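Local coordinates for endonuclease 2 (Arabidopsis thaliana, PDB 4CXP), which cleaves RNA and single-stranded DNA, and less readily double-stranded DNA, endonucleolytically to products carrying 5'-phosphates, with the help of three divalent metal ions, at residues I60-A65 with V131-D136; C84-I89 with A204-Y209; D219-G224 with D233-S238. One frame throughout, in Å; residues are numbered along the deposited sequence.

Contact 1 of 3, residues I60-A65 with V131-D136; sequences INTPDA and VSYASD
The Y133 ring lies flat under the backbone of D64: CA of D64 sits 3.7 Å from the ring centroid and 7° off its normal, a CH-pi contact at the middle of an inverse gamma turn. The D64 carboxylate stacks on the ring near CG and CD2, OD1 3.5 Å from CD2, the planes 21° apart. OD1 of D64 takes the hydroxyl OG of S135 at 2.6 Å on its syn lone pair; S135 reaches it with OG between the backbone N and the carbonyl carbon (chi1 62°). Water 1 ties this corner together, donating to D64 OD1 and T62 O and accepting from S135 N. At the rim of the Y133 ring lie T62 OG1 and A65 O, the latter 3.1 Å from CE1.

Ahead of the turn, 60-62 and 131-133 form a two-stranded parallel sheet. S132 N donates to I60 O, T62 N to S132 O at 2.9 Å, and A134 N continues the pattern to T62 O at 3.0 Å, nearly straight. I60 and V131 lie side by side on one face, CD1 of I60 4.1 Å from CG2 of V131, and helix 206-221 packs against both. The hydroxyl of T62 turns back on its own chain, giving its proton to P63 O, which A65 N approaches from the opposite face of the carbonyl. I60 and N61 belong to a probable substrate-binding segment, and 131-136 to the substrate-binding region. Two donors, S135 OG and the water, grip D64 OD1, which probably stabilises the carboxylate's negative charge and restrains its rotation where it stacks on the CG/CD2 side of the ring.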
loop_
_atom_site.group_PDB
_atom_site.type_symbol
_atom_site.label_atom_id
_atom_site.label_comp_id
_atom_site.label_asym_id
_atom_site.label_seq_id
_atom_site.Cartn_x
_atom_site.Cartn_y
_atom_site.Cartn_z
ATOM N N ILE A 60 2.006 0.853 10.684
ATOM C CA ILE A 60 3.099 0.966 11.647
ATOM C C ILE A 60 2.943 2.319 12.322
ATOM O O ILE A 60 2.816 3.334 11.641
ATOM C CB ILE A 60 4.483 0.903 10.983
ATOM C CG1 ILE A 60 4.705 -0.453 10.341
ATOM C CG2 ILE A 60 5.566 1.188 11.991
ATOM C CD1 ILE A 60 5.818 -0.516 9.330
ATOM N N ASN A 61 2.992 2.323 13.654
ATOM C CA ASN A 61 3.056 3.542 14.451
ATOM C C ASN A 61 4.500 3.858 14.803
ATOM O O ASN A 61 5.204 3.008 15.342
ATOM C CB ASN A 61 2.305 3.353 15.770
ATOM C CG ASN A 61 0.810 3.420 15.623
ATOM O OD1 ASN A 61 0.290 4.159 14.798
ATOM N ND2 ASN A 61 0.105 2.662 16.448
ATOM N N THR A 62 4.930 5.085 14.542
ATOM C CA THR A 62 6.284 5.530 14.845
ATOM C C THR A 62 6.248 6.697 15.834
ATOM O O THR A 62 5.218 7.357 16.028
ATOM C CB THR A 62 6.999 6.079 13.598
ATOM O OG1 THR A 62 6.372 7.301 13.177
ATOM C CG2 THR A 62 6.991 5.094 12.480
ATOM N N PRO A 63 7.405 7.005 16.431
ATOM C CA PRO A 63 7.564 8.259 17.186
ATOM C C PRO A 63 7.400 9.476 16.262
ATOM O O PRO A 63 7.380 9.324 15.042
ATOM C CB PRO A 63 8.983 8.159 17.751
ATOM C CG PRO A 63 9.329 6.696 17.689
ATOM C CD PRO A 63 8.623 6.180 16.472
ATOM N N ASP A 64 7.352 10.669 16.843
ATOM C CA ASP A 64 7.283 11.909 16.062
ATOM C C ASP A 64 8.669 12.227 15.497
ATOM O O ASP A 64 9.423 13.048 16.053
ATOM C CB ASP A 64 6.844 13.103 16.926
ATOM C CG ASP A 64 5.370 13.095 17.304
ATOM O OD1 ASP A 64 4.647 12.087 17.134
ATOM O OD2 ASP A 64 4.933 14.153 17.815
ATOM N N ALA A 65 9.030 11.530 14.426
ATOM C CA ALA A 65 10.296 11.736 13.750
ATOM C C ALA A 65 10.176 11.115 12.365
ATOM O O ALA A 65 9.121 10.656 11.979
ATOM C CB ALA A 65 11.461 11.161 14.553
ATOM N N VAL A 131 2.648 4.497 7.742
ATOM C CA VAL A 131 3.913 4.351 8.480
ATOM C C VAL A 131 4.188 5.752 9.018
ATOM O O VAL A 131 4.945 6.557 8.426
ATOM C CB VAL A 131 5.087 3.846 7.616
ATOM C CG1 VAL A 131 6.318 3.627 8.485
ATOM C CG2 VAL A 131 4.693 2.583 6.868
ATOM N N SER A 132 3.468 6.100 10.088
ATOM C CA SER A 132 3.483 7.464 10.572
ATOM C C SER A 132 3.111 7.516 12.034
ATOM O O SER A 132 3.210 6.499 12.757
ATOM C CB SER A 132 2.634 8.350 9.662
ATOM O OG SER A 132 1.268 8.136 9.838
ATOM N N TYR A 133 2.800 8.720 12.512
ATOM C CA TYR A 133 2.943 8.974 13.923
ATOM C C TYR A 133 1.825 8.357 14.729
ATOM O O TYR A 133 0.627 8.618 14.499
ATOM C CB TYR A 133 2.958 10.458 14.233
ATOM C CG TYR A 133 4.061 11.290 13.623
ATOM C CD1 TYR A 133 5.169 10.724 12.955
ATOM C CD2 TYR A 133 4.028 12.664 13.762
ATOM C CE1 TYR A 133 6.163 11.530 12.435
ATOM C CE2 TYR A 133 5.031 13.460 13.250
ATOM C CZ TYR A 133 6.094 12.892 12.586
ATOM O OH TYR A 133 7.077 13.706 12.081
ATOM N N ALA A 134 2.217 7.670 15.796
ATOM C CA ALA A 134 1.245 7.229 16.776
ATOM C C ALA A 134 0.440 8.409 17.347
ATOM O O ALA A 134 -0.756 8.281 17.620
ATOM C CB ALA A 134 1.957 6.542 17.932
ATOM N N SER A 135 1.096 9.543 17.563
ATOM C CA SER A 135 0.462 10.671 18.264
ATOM C C SER A 135 -0.751 11.284 17.548
ATOM O O SER A 135 -1.598 11.908 18.185
ATOM C CB SER A 135 1.513 11.740 18.524
ATOM O OG SER A 135 2.010 12.212 17.286
ATOM N N ASP A 136 -0.846 11.125 16.227
ATOM C CA ASP A 136 -2.030 11.602 15.482
ATOM C C ASP A 136 -2.740 10.480 14.733
ATOM O O ASP A 136 -3.515 10.716 13.794
ATOM C CB ASP A 136 -1.695 12.804 14.577
ATOM C CG ASP A 136 -0.518 12.555 13.664
ATOM O OD1 ASP A 136 -0.461 11.503 13.010
ATOM O OD2 ASP A 136 0.376 13.429 13.596
HETATM O O HOH W 1 4.144 9.543 17.536
#

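Contact 2 of 3, residues C84-I89 with A204-Y209; sequences CVAGAI and ACPDIY
Two helix starts meet here, that of helix 85-96 and that of helix 206-221, and they touch through small apolar groups with no hydrogen bond between the segments. P206 is the centrepiece. Its CB lies 4.0 Å from CB of A86 and 4.1 Å from CD1 of I89, while CG rests 3.7 Å from the carbonyl oxygen of A86. The I89 side chain and the proline ring run antiparallel past one another. With CG2 anti to the backbone N of I89, this branch faces both P206 CB and the methyl of A204, CB to CG2 being 4.0 Å. An alanine and an isoleucine three residues apart present one side of the first helix to the proline of the second.

Each helix start is tied down by a disulfide in the largely helical S1/P1 nuclease fold: C84, the N-cap of helix 85-96, is bonded to C74, and C205, just ahead of P206, to C199. I125 touches both I89 and P206, and F121 of helix 111-124 covers I89 as well.

One turn before I89 on the same helix, A86 brings its CB within 3.5 Å of OD1 of D207. The carboxylate of D207 is held by tyrosines outside the two segments: OD1, the oxygen near the A86 methyl, by the hydroxyl of Y68, a probable substrate-binding residue, and OD2 by that of Y90.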
loop_
_atom_site.group_PDB
_atom_site.type_symbol
_atom_site.label_atom_id
_atom_site.label_comp_id
_atom_site.label_asym_id
_atom_site.label_seq_id
_atom_site.Cartn_x
_atom_site.Cartn_y
_atom_site.Cartn_z
ATOM N N CYS A 84 2.593 -5.550 13.050
ATOM C CA CYS A 84 2.496 -4.351 12.239
ATOM C C CYS A 84 2.538 -4.798 10.776
ATOM O O CYS A 84 2.761 -5.973 10.491
ATOM C CB CYS A 84 3.632 -3.371 12.552
ATOM S SG CYS A 84 5.211 -3.704 11.719
ATOM N N VAL A 85 2.351 -3.876 9.841
ATOM C CA VAL A 85 2.277 -4.272 8.439
ATOM C C VAL A 85 3.567 -4.922 7.929
ATOM O O VAL A 85 3.499 -5.808 7.085
ATOM C CB VAL A 85 1.789 -3.089 7.563
ATOM C CG1 VAL A 85 2.781 -1.944 7.477
ATOM C CG2 VAL A 85 1.365 -3.561 6.197
ATOM N N ALA A 86 4.736 -4.472 8.390
ATOM C CA ALA A 86 5.982 -5.140 7.997
ATOM C C ALA A 86 6.015 -6.593 8.482
ATOM O O ALA A 86 6.362 -7.504 7.738
ATOM C CB ALA A 86 7.213 -4.380 8.495
ATOM N N GLY A 87 5.692 -6.804 9.753
ATOM C CA GLY A 87 5.639 -8.142 10.307
ATOM C C GLY A 87 4.621 -9.027 9.607
ATOM O O GLY A 87 4.861 -10.215 9.397
ATOM N N ALA A 88 3.493 -8.449 9.214
ATOM C CA ALA A 88 2.478 -9.193 8.477
ATOM C C ALA A 88 3.004 -9.614 7.109
ATOM O O ALA A 88 2.774 -10.736 6.667
ATOM C CB ALA A 88 1.217 -8.377 8.336
ATOM N N ILE A 89 3.714 -8.718 6.427
ATOM C CA ILE A 89 4.271 -9.088 5.132
ATOM C C ILE A 89 5.258 -10.250 5.288
ATOM O O ILE A 89 5.211 -11.194 4.523
ATOM C CB ILE A 89 4.878 -7.873 4.427
ATOM C CG1 ILE A 89 3.752 -6.939 3.959
ATOM C CG2 ILE A 89 5.760 -8.280 3.256
ATOM C CD1 ILE A 89 4.217 -5.558 3.544
ATOM N N ALA A 204 11.040 -11.073 0.937
ATOM C CA ALA A 204 10.385 -9.779 1.021
ATOM C C ALA A 204 11.235 -8.767 1.819
ATOM O O ALA A 204 11.896 -9.142 2.763
ATOM C CB ALA A 204 9.019 -9.942 1.671
ATOM N N CYS A 205 11.152 -7.487 1.445
ATOM C CA CYS A 205 11.928 -6.400 2.038
ATOM C C CYS A 205 11.059 -5.253 2.596
ATOM O O CYS A 205 11.296 -4.086 2.262
ATOM C CB CYS A 205 12.871 -5.825 0.965
ATOM S SG CYS A 205 14.385 -6.782 0.703
ATOM N N PRO A 206 10.043 -5.548 3.409
ATOM C CA PRO A 206 9.128 -4.498 3.815
ATOM C C PRO A 206 9.764 -3.344 4.567
ATOM O O PRO A 206 9.224 -2.232 4.527
ATOM C CB PRO A 206 8.138 -5.237 4.717
ATOM C CG PRO A 206 8.914 -6.409 5.238
ATOM C CD PRO A 206 9.720 -6.836 4.048
ATOM N N ASP A 207 10.849 -3.574 5.298
ATOM C CA ASP A 207 11.422 -2.497 6.085
ATOM C C ASP A 207 11.962 -1.375 5.197
ATOM O O ASP A 207 11.963 -0.201 5.588
ATOM C CB ASP A 207 12.481 -3.041 7.043
ATOM C CG ASP A 207 11.893 -4.018 8.069
ATOM O OD1 ASP A 207 10.719 -3.862 8.454
ATOM O OD2 ASP A 207 12.586 -4.979 8.466
ATOM N N ILE A 208 12.421 -1.724 3.998
ATOM C CA ILE A 208 12.864 -0.738 3.020
ATOM C C ILE A 208 11.704 0.206 2.684
ATOM O O ILE A 208 11.844 1.430 2.609
ATOM C CB ILE A 208 13.366 -1.460 1.728
ATOM C CG1 ILE A 208 14.573 -2.360 2.037
ATOM C CG2 ILE A 208 13.684 -0.459 0.624
ATOM C CD1 ILE A 208 15.761 -1.646 2.637
ATOM N N TYR A 209 10.547 -0.392 2.445
ATOM C CA TYR A 209 9.386 0.327 1.975
ATOM C C TYR A 209 8.813 1.214 3.067
ATOM O O TYR A 209 8.399 2.350 2.825
ATOM C CB TYR A 209 8.319 -0.631 1.437
ATOM C CG TYR A 209 8.857 -1.771 0.584
ATOM C CD1 TYR A 209 10.034 -1.652 -0.144
ATOM C CD2 TYR A 209 8.186 -2.968 0.516
ATOM C CE1 TYR A 209 10.552 -2.697 -0.880
ATOM C CE2 TYR A 209 8.684 -4.030 -0.241
ATOM C CZ TYR A 209 9.865 -3.873 -0.939
ATOM O OH TYR A 209 10.372 -4.912 -1.696
#

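Contact 3 of 3, residues D219-G224 with D233-S238; sequences DWAYKG and DEYFYS
The Y235 hydroxyl makes the one hydrogen bond that crosses between 219-224 and 233-238, donating to the carbonyl oxygen of A221 at 2.7 Å. The hydroxyl lies in the carbonyl plane on a lone pair of A221 O, at 117° to the C=O bond, and A221 O in turn lies near the plane of the tyrosine ring, at its edge. With CG anti to the backbone N (chi1 -169°), the side chain leaves helix 233-262 on the side of 219-224, and its hydroxyl reaches A221 O. W157 NE1 also bonds to the Y235 hydroxyl, so the oxygen is held by two partners in a buried place. A phenylalanine here would probably leave both A221 O and the indole N-H of W157 without this hydrogen-bonding mate.

The remaining approaches are close contacts without a hydrogen bond across the segments. W220 O is 3.4 Å from the Y235 hydroxyl, and itself takes a hydrogen bond from NE of R239. The W220 indole reaches across with its six-membered ring, CZ3 standing 3.4 Å from the carbonyl oxygen of S238. K223 contributes through its backbone, its O lying 4.3 Å from CE2 of Y235 near the ring plane.

Within 233-238 the oxygen of E234 accepts twice from S238, from its N as in any helix and from its OG at 2.8 Å, which folds that hydroxyl back onto its own helix.

In the fold, the contact joins the C-terminal part of helix 206-221, where the turn widens to a pi-type turn, to the first turns of helix 233-262. Helix 153-169 packs on it with W157 against A221 and L153 against Y235, while W146 of strand 143-146 touches both Y235 and F236.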
loop_
_atom_site.group_PDB
_atom_site.type_symbol
_atom_site.label_atom_id
_atom_site.label_comp_id
_atom_site.label_asym_id
_atom_site.label_seq_id
_atom_site.Cartn_x
_atom_site.Cartn_y
_atom_site.Cartn_z
ATOM N N ASP A 219 7.970 14.576 4.664
ATOM C CA ASP A 219 8.307 15.576 3.647
ATOM C C ASP A 219 7.148 15.983 2.768
ATOM O O ASP A 219 7.188 17.047 2.160
ATOM C CB ASP A 219 9.440 15.067 2.758
ATOM C CG ASP A 219 10.733 14.813 3.504
ATOM O OD1 ASP A 219 11.047 15.569 4.448
ATOM O OD2 ASP A 219 11.442 13.872 3.130
ATOM N N TRP A 220 6.139 15.118 2.652
ATOM C CA TRP A 220 5.034 15.334 1.744
ATOM C C TRP A 220 3.671 15.340 2.418
ATOM O O TRP A 220 2.827 16.191 2.107
ATOM C CB TRP A 220 5.033 14.285 0.630
ATOM C CG TRP A 220 6.155 14.377 -0.335
ATOM C CD1 TRP A 220 7.166 13.481 -0.531
ATOM C CD2 TRP A 220 6.333 15.391 -1.326
ATOM N NE1 TRP A 220 7.967 13.883 -1.566
ATOM C CE2 TRP A 220 7.480 15.059 -2.073
ATOM C CE3 TRP A 220 5.615 16.543 -1.661
ATOM C CZ2 TRP A 220 7.945 15.853 -3.121
ATOM C CZ3 TRP A 220 6.079 17.331 -2.720
ATOM C CH2 TRP A 220 7.221 16.979 -3.435
ATOM N N ALA A 221 3.382 14.385 3.284
ATOM C CA ALA A 221 2.018 14.270 3.801
ATOM C C ALA A 221 1.736 15.293 4.889
ATOM O O ALA A 221 0.828 16.111 4.777
ATOM C CB ALA A 221 1.724 12.845 4.270
ATOM N N TYR A 222 2.504 15.220 5.970
ATOM C CA TYR A 222 2.343 16.136 7.078
ATOM C C TYR A 222 2.838 17.542 6.751
ATOM O O TYR A 222 2.395 18.519 7.363
ATOM C CB TYR A 222 3.139 15.645 8.273
ATOM C CG TYR A 222 2.652 14.400 8.988
ATOM C CD1 TYR A 222 1.350 14.276 9.430
ATOM C CD2 TYR A 222 3.541 13.393 9.316
ATOM C CE1 TYR A 222 0.940 13.178 10.158
ATOM C CE2 TYR A 222 3.147 12.290 10.044
ATOM C CZ TYR A 222 1.838 12.184 10.464
ATOM O OH TYR A 222 1.479 11.093 11.230
ATOM N N LYS A 223 3.789 17.663 5.839
ATOM C CA LYS A 223 4.480 18.908 5.561
ATOM C C LYS A 223 3.510 19.990 5.157
ATOM O O LYS A 223 2.767 19.824 4.200
ATOM C CB LYS A 223 5.488 18.696 4.440
ATOM C CG LYS A 223 6.242 19.937 4.010
ATOM C CD LYS A 223 7.021 20.585 5.119
ATOM C CE LYS A 223 8.189 19.732 5.538
ATOM N NZ LYS A 223 9.136 20.509 6.389
ATOM N N GLY A 224 3.543 21.109 5.870
ATOM C CA GLY A 224 2.714 22.259 5.548
ATOM C C GLY A 224 1.299 22.192 6.072
ATOM O O GLY A 224 0.583 23.163 5.930
ATOM N N ASP A 233 -5.932 22.787 -4.746
ATOM C CA ASP A 233 -5.072 22.535 -5.904
ATOM C C ASP A 233 -3.578 22.521 -5.574
ATOM O O ASP A 233 -2.854 21.665 -6.072
ATOM C CB ASP A 233 -5.324 23.540 -7.034
ATOM C CG ASP A 233 -6.492 23.176 -7.939
ATOM O OD1 ASP A 233 -7.139 22.132 -7.743
ATOM O OD2 ASP A 233 -6.738 23.960 -8.884
ATOM N N GLU A 234 -3.078 23.461 -4.776
ATOM C CA GLU A 234 -1.640 23.512 -4.545
ATOM C C GLU A 234 -1.154 22.194 -3.934
ATOM O O GLU A 234 -0.147 21.623 -4.371
ATOM C CB GLU A 234 -1.273 24.688 -3.650
ATOM C CG GLU A 234 0.203 24.841 -3.387
ATOM C CD GLU A 234 0.478 26.006 -2.459
ATOM O OE1 GLU A 234 0.364 25.827 -1.229
ATOM O OE2 GLU A 234 0.789 27.098 -2.961
ATOM N N TYR A 235 -1.852 21.719 -2.921
ATOM C CA TYR A 235 -1.483 20.466 -2.268
ATOM C C TYR A 235 -1.686 19.284 -3.214
ATOM O O TYR A 235 -0.846 18.403 -3.307
ATOM C CB TYR A 235 -2.277 20.297 -0.976
ATOM C CG TYR A 235 -1.803 19.168 -0.080
ATOM C CD1 TYR A 235 -2.260 17.864 -0.233
ATOM C CD2 TYR A 235 -0.882 19.410 0.936
ATOM C CE1 TYR A 235 -1.844 16.864 0.603
ATOM C CE2 TYR A 235 -0.447 18.402 1.780
ATOM C CZ TYR A 235 -0.953 17.132 1.621
ATOM O OH TYR A 235 -0.585 16.097 2.436
ATOM N N PHE A 236 -2.822 19.255 -3.895
ATOM C CA PHE A 236 -3.141 18.204 -4.833
ATOM C C PHE A 236 -2.057 18.024 -5.878
ATOM O O PHE A 236 -1.533 16.924 -6.053
ATOM C CB PHE A 236 -4.498 18.507 -5.475
ATOM C CG PHE A 236 -4.882 17.549 -6.570
ATOM C CD1 PHE A 236 -5.260 16.257 -6.288
ATOM C CD2 PHE A 236 -4.851 17.950 -7.892
ATOM C CE1 PHE A 236 -5.634 15.388 -7.296
ATOM C CE2 PHE A 236 -5.212 17.095 -8.903
ATOM C CZ PHE A 236 -5.604 15.802 -8.611
ATOM N N TYR A 237 -1.735 19.075 -6.623
ATOM C CA TYR A 237 -0.795 18.926 -7.725
ATOM C C TYR A 237 0.604 18.617 -7.240
ATOM O O TYR A 237 1.345 17.903 -7.898
ATOM C CB TYR A 237 -0.793 20.162 -8.623
ATOM C CG TYR A 237 -2.038 20.307 -9.451
ATOM C CD1 TYR A 237 -2.360 19.375 -10.396
ATOM C CD2 TYR A 237 -2.856 21.412 -9.303
ATOM C CE1 TYR A 237 -3.499 19.526 -11.164
ATOM C CE2 TYR A 237 -3.986 21.575 -10.065
ATOM C CZ TYR A 237 -4.315 20.619 -10.986
ATOM O OH TYR A 237 -5.437 20.762 -11.771
ATOM N N SER A 238 0.984 19.143 -6.090
ATOM C CA SER A 238 2.323 18.899 -5.601
ATOM C C SER A 238 2.491 17.505 -5.005
ATOM O O SER A 238 3.582 16.969 -5.064
ATOM C CB SER A 238 2.764 19.966 -4.624
ATOM O OG SER A 238 1.959 20.020 -3.496
#

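Helix 206-221 runs through the whole set: its start lies in contact 2, its end in contact 3, and its middle packs on the sheet of contact 1. Contacts 1 and 2 touch directly, I60 CG1 lying 3.8 Å from V85 CG1 and I60 CD1 4.2 Å from A86 CB. Contact 3 reaches contact 1 through Y222, whose OH probably bonds D136 OD1 at 2.7 Å and Y133 N. Contacts 2 and 3 do not touch, their nearest atoms being about 12 Å apart. A bound zinc ion lies about 9 Å from the S132 side chain; for I89 and A221 the distances to a zinc are about 11 and 12 Å, and none of the zinc ligands belongs to these segments.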